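Putative cytosine/guanine deaminase (Unidentified, PDB 2PAJ) deaminates 2-amino-4-hydroxypteridines such as isoxanthopterin to the 2,4-dihydroxy compounds with release of ammonium, as a zinc-dependent amidohydrolase. Local coordinates at residues S227-E230 / M231-A235; V268-C271 / G272-W276. All coordinates share one frame; numbering follows the deposited sequence.

Interaction 1: residues S227-E230 / M231-A235; sequences SPRE and MRETA
Ser227 and Met231 open helix 228-240 with its first backbone bond, Met231 N to Ser227 O at 2.9 Å; the next bonds, Arg232 N to Pro228 O and Glu233 N to Arg229 O, are long and weak. The start of the helix is a capping box, a textbook solution to the problem that first-turn amides lack carbonyl partners earlier in the helix. Ser227 is the N-cap residue, and its OG accepts from Glu230 N at 3.1 Å. The reciprocal bond runs from Ser227 N to Glu230 OE2, also 3.1 Å, and meets the carboxylate on its anti side, 16° out of plane. Thr172 OG1 is a further partner of OE2, so the carboxylate also links the cap to a neighbouring loop. Its negative charge, set at the helix N terminus, probably interacts favourably with the helix dipole.

Met231 CG lies against the backbone of Pro228, in the first turn, and touches the proline ring more loosely, 4.3 Å from Pro228 CB. With chi1 at 38°, Met231 CG sits between its own N and carbonyl carbon and is thereby brought back toward the preceding turn; Phe270 of helix 267-273 borders both residues. On another side of the helix, Glu233 folds back along the turn and crosses the extended Arg229 chain. Their guanidinium and carboxylate planes stand 86° apart, and Arg229 NE remains 4.1 Å from Glu233 OE1, near enough for attraction between opposite charges but beyond a salt bridge.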
loop_
_atom_site.group_PDB
_atom_site.type_symbol
_atom_site.label_atom_id
_atom_site.label_comp_id
_atom_site.label_asym_id
_atom_site.label_seq_id
_atom_site.Cartn_x
_atom_site.Cartn_y
_atom_site.Cartn_z
ATOM N N SER A 227 2.653 -25.857 2.824
ATOM C CA SER A 227 1.786 -27.030 2.895
ATOM C C SER A 227 0.466 -26.661 3.576
ATOM O O SER A 227 0.428 -25.749 4.396
ATOM C CB SER A 227 2.468 -28.144 3.687
ATOM O OG SER A 227 2.557 -27.799 5.058
ATOM N N PRO A 228 -0.636 -27.366 3.250
ATOM C CA PRO A 228 -1.895 -27.004 3.907
ATOM C C PRO A 228 -1.933 -27.202 5.425
ATOM O O PRO A 228 -2.680 -26.522 6.133
ATOM C CB PRO A 228 -2.940 -27.830 3.152
ATOM C CG PRO A 228 -2.172 -28.940 2.556
ATOM C CD PRO A 228 -0.863 -28.342 2.168
ATOM N N ARG A 229 -1.128 -28.132 5.925
ATOM C CA ARG A 229 -1.048 -28.387 7.364
ATOM C C ARG A 229 -0.337 -27.165 7.941
ATOM O O ARG A 229 -0.631 -26.696 9.044
ATOM C CB ARG A 229 -0.224 -29.658 7.611
ATOM C CG ARG A 229 0.301 -29.869 9.027
ATOM C CD ARG A 229 1.492 -30.833 8.948
ATOM N NE ARG A 229 2.009 -31.287 10.242
ATOM C CZ ARG A 229 2.972 -32.209 10.372
ATOM N NH1 ARG A 229 3.525 -32.772 9.291
ATOM N NH2 ARG A 229 3.380 -32.593 11.583
ATOM N N GLU A 230 0.607 -26.657 7.163
ATOM C CA GLU A 230 1.365 -25.497 7.559
ATOM C C GLU A 230 0.542 -24.209 7.526
ATOM O O GLU A 230 0.793 -23.302 8.312
ATOM C CB GLU A 230 2.606 -25.358 6.680
ATOM C CG GLU A 230 3.792 -26.117 7.214
ATOM C CD GLU A 230 4.991 -26.049 6.292
ATOM O OE1 GLU A 230 6.128 -26.299 6.767
ATOM O OE2 GLU A 230 4.796 -25.763 5.088
ATOM N N MET A 231 -0.450 -24.106 6.640
ATOM C CA MET A 231 -1.205 -22.863 6.645
ATOM C C MET A 231 -2.100 -22.772 7.882
ATOM O O MET A 231 -2.404 -21.676 8.356
ATOM C CB MET A 231 -1.976 -22.617 5.318
ATOM C CG MET A 231 -2.618 -23.788 4.592
ATOM S SD MET A 231 -3.043 -23.379 2.828
ATOM C CE MET A 231 -4.756 -22.953 2.952
ATOM N N ARG A 232 -2.484 -23.917 8.440
ATOM C CA ARG A 232 -3.296 -23.888 9.651
ATOM C C ARG A 232 -2.432 -23.371 10.799
ATOM O O ARG A 232 -2.774 -22.372 11.451
ATOM C CB ARG A 232 -3.840 -25.270 10.008
ATOM C CG ARG A 232 -5.004 -25.719 9.150
ATOM C CD ARG A 232 -5.846 -26.738 9.885
ATOM N NE ARG A 232 -7.009 -27.192 9.125
ATOM C CZ ARG A 232 -6.949 -27.974 8.048
ATOM N NH1 ARG A 232 -5.772 -28.389 7.602
ATOM N NH2 ARG A 232 -8.062 -28.350 7.420
ATOM N N GLU A 233 -1.306 -24.038 11.039
ATOM C CA GLU A 233 -0.432 -23.619 12.124
ATOM C C GLU A 233 0.093 -22.213 11.879
ATOM O O GLU A 233 0.239 -21.416 12.799
ATOM C CB GLU A 233 0.714 -24.624 12.313
ATOM C CG GLU A 233 1.526 -24.944 11.067
ATOM C CD GLU A 233 2.304 -26.268 11.196
ATOM O OE1 GLU A 233 1.645 -27.335 11.320
ATOM O OE2 GLU A 233 3.565 -26.243 11.171
ATOM N N THR A 234 0.350 -21.898 10.625
ATOM C CA THR A 234 0.844 -20.573 10.277
ATOM C C THR A 234 -0.191 -19.500 10.644
ATOM O O THR A 234 0.167 -18.393 11.046
ATOM C CB THR A 234 1.157 -20.505 8.783
ATOM O OG1 THR A 234 2.338 -19.736 8.584
ATOM C CG2 THR A 234 0.009 -19.901 8.031
ATOM N N ALA A 235 -1.472 -19.839 10.500
ATOM C CA ALA A 235 -2.567 -18.932 10.830
ATOM C C ALA A 235 -2.636 -18.727 12.344
ATOM O O ALA A 235 -2.826 -17.612 12.825
ATOM C CB ALA A 235 -3.883 -19.506 10.319
#

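Interaction 2: residues V268-C271 / G272-W276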
loop_
_atom_site.group_PDB
_atom_site.type_symbol
_atom_site.label_atom_id
_atom_site.label_comp_id
_atom_site.label_asym_id
_atom_site.label_seq_id
_atom_site.Cartn_x
_atom_site.Cartn_y
_atom_site.Cartn_z
ATOM N N VAL A 268 -10.883 -20.581 -2.560
ATOM C CA VAL A 268 -11.371 -19.833 -1.414
ATOM C C VAL A 268 -11.910 -20.805 -0.354
ATOM O O VAL A 268 -11.587 -20.691 0.822
ATOM C CB VAL A 268 -12.477 -18.840 -1.858
ATOM C CG1 VAL A 268 -13.053 -18.106 -0.666
ATOM C CG2 VAL A 268 -11.897 -17.862 -2.845
ATOM N N ALA A 269 -12.713 -21.771 -0.788
ATOM C CA ALA A 269 -13.292 -22.768 0.104
ATOM C C ALA A 269 -12.196 -23.574 0.826
ATOM O O ALA A 269 -12.355 -23.975 1.980
ATOM C CB ALA A 269 -14.212 -23.698 -0.695
ATOM N N PHE A 270 -11.087 -23.803 0.135
ATOM C CA PHE A 270 -9.954 -24.531 0.694
ATOM C C PHE A 270 -9.325 -23.653 1.777
ATOM O O PHE A 270 -9.055 -24.102 2.890
ATOM C CB PHE A 270 -8.930 -24.816 -0.406
ATOM C CG PHE A 270 -7.827 -25.729 0.015
ATOM C CD1 PHE A 270 -8.044 -27.097 0.112
ATOM C CD2 PHE A 270 -6.568 -25.222 0.328
ATOM C CE1 PHE A 270 -7.024 -27.950 0.518
ATOM C CE2 PHE A 270 -5.536 -26.064 0.738
ATOM C CZ PHE A 270 -5.760 -27.432 0.835
ATOM N N CYS A 271 -9.096 -22.388 1.443
ATOM C CA CYS A 271 -8.526 -21.443 2.399
ATOM C C CYS A 271 -9.368 -21.397 3.661
ATOM O O CYS A 271 -8.842 -21.341 4.765
ATOM C CB CYS A 271 -8.457 -20.047 1.791
ATOM S SG CYS A 271 -7.122 -19.847 0.627
ATOM N N GLY A 272 -10.682 -21.412 3.486
ATOM C CA GLY A 272 -11.562 -21.384 4.632
ATOM C C GLY A 272 -11.309 -22.583 5.523
ATOM O O GLY A 272 -11.137 -22.442 6.726
ATOM N N GLU A 273 -11.263 -23.765 4.916
ATOM C CA GLU A 273 -11.048 -25.011 5.631
ATOM C C GLU A 273 -9.695 -25.157 6.320
ATOM O O GLU A 273 -9.484 -26.090 7.094
ATOM C CB GLU A 273 -11.289 -26.181 4.679
ATOM C CG GLU A 273 -12.719 -26.690 4.755
ATOM C CD GLU A 273 -13.074 -27.676 3.665
ATOM O OE1 GLU A 273 -12.318 -28.650 3.449
ATOM O OE2 GLU A 273 -14.129 -27.478 3.030
ATOM N N HIS A 274 -8.793 -24.217 6.057
ATOM C CA HIS A 274 -7.467 -24.236 6.652
ATOM C C HIS A 274 -7.150 -22.971 7.423
ATOM O O HIS A 274 -6.008 -22.518 7.436
ATOM C CB HIS A 274 -6.426 -24.465 5.569
ATOM C CG HIS A 274 -6.550 -25.803 4.915
ATOM N ND1 HIS A 274 -5.661 -26.831 5.148
ATOM C CD2 HIS A 274 -7.508 -26.309 4.103
ATOM C CE1 HIS A 274 -6.070 -27.913 4.511
ATOM N NE2 HIS A 274 -7.189 -27.623 3.869
ATOM N N ASP A 275 -8.177 -22.413 8.061
ATOM C CA ASP A 275 -8.053 -21.209 8.877
ATOM C C ASP A 275 -7.464 -19.987 8.168
ATOM O O ASP A 275 -6.744 -19.196 8.785
ATOM C CB ASP A 275 -7.214 -21.512 10.128
ATOM C CG ASP A 275 -7.820 -22.614 10.999
ATOM O OD1 ASP A 275 -9.004 -22.494 11.402
ATOM O OD2 ASP A 275 -7.108 -23.602 11.283
ATOM N N TRP A 276 -7.783 -19.818 6.885
ATOM C CA TRP A 276 -7.253 -18.694 6.129
ATOM C C TRP A 276 -8.270 -17.721 5.547
ATOM O O TRP A 276 -8.111 -17.227 4.429
ATOM C CB TRP A 276 -6.303 -19.182 5.025
ATOM C CG TRP A 276 -4.895 -19.095 5.455
ATOM C CD1 TRP A 276 -4.227 -19.971 6.275
ATOM C CD2 TRP A 276 -4.000 -17.996 5.232
ATOM N NE1 TRP A 276 -2.978 -19.480 6.584
ATOM C CE2 TRP A 276 -2.808 -18.273 5.961
ATOM C CE3 TRP A 276 -4.087 -16.803 4.494
ATOM C CZ2 TRP A 276 -1.710 -17.393 5.973
ATOM C CZ3 TRP A 276 -3.000 -15.935 4.505
ATOM C CH2 TRP A 276 -1.823 -16.234 5.241
#
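Phe270 and His274 stack in an offset, parallel-displaced fashion where helix 267-273 ends, their ring centroids 4.1 Å apart and planes inclined by 28°. His274 NE2 lies over one face of the phenyl ring, toward its rim, 3.4 Å from Phe270 CZ. The phenylalanine reaches this place because its CG is anti to the backbone N (chi1 -171°), which carries the ring along beside the last turn. The other ring nitrogen, ND1, is hydrogen-bonded to Pro228 O of helix 228-240, an interaction that helps fix the rotation of the ring.

The backbone illustrates how a helix can finish with carbonyls of its last turn still taken up by backbone amides. Gly272 N donates to Val268 O at 2.9 Å and Glu273 N to Ala269 O at 3.1 Å, both in the ordinary helical pattern. A Schellman motif then takes over: Trp276 N reaches back to Cys271 O at 2.8 Å, while Asp275 N bonds to Gly272 O at 3.2 Å. Asp275 is the C-prime residue, and its positive phi of 56°, the left-handed conformation expected at this position, lets the chain turn out of the helix. Cys271 O is gripped twice, because His274 N also donates to it, at 3.2 Å; the two amides approach from opposite faces of the carbonyl plane, and that of His274 stands well above it.

Trp276 CB packs 4.0 Å from Cys271 CB, but the indole leads away, and its buried NE1 is satisfied by Met231 O, while Trp276 O accepts from Tyr283 OH. The indole lies between helix 228-240, through Thr234, and the strands 244-248 and 281-284, which it meets at Met245, Ser247 and Val281.

How the interactions relate
From the N terminus, the chain leaves strand 213-217, enters helix 228-240 through interaction 1, runs along strand 244-248 and comes to the end of helix 267-273 at interaction 2. Each contact closes only a local turn, one at a helix start and the other at a helix end; they lie in series, neither nested nor crossed. In space their centres are about 10 Å apart, and they meet directly: the loop at 274-276 lies against the first turns of helix 228-240. Together they join two neighbouring helices outside the parallel strands of the TIM-type barrel, with the Trp276 side chain about 13 Å from the bound zinc.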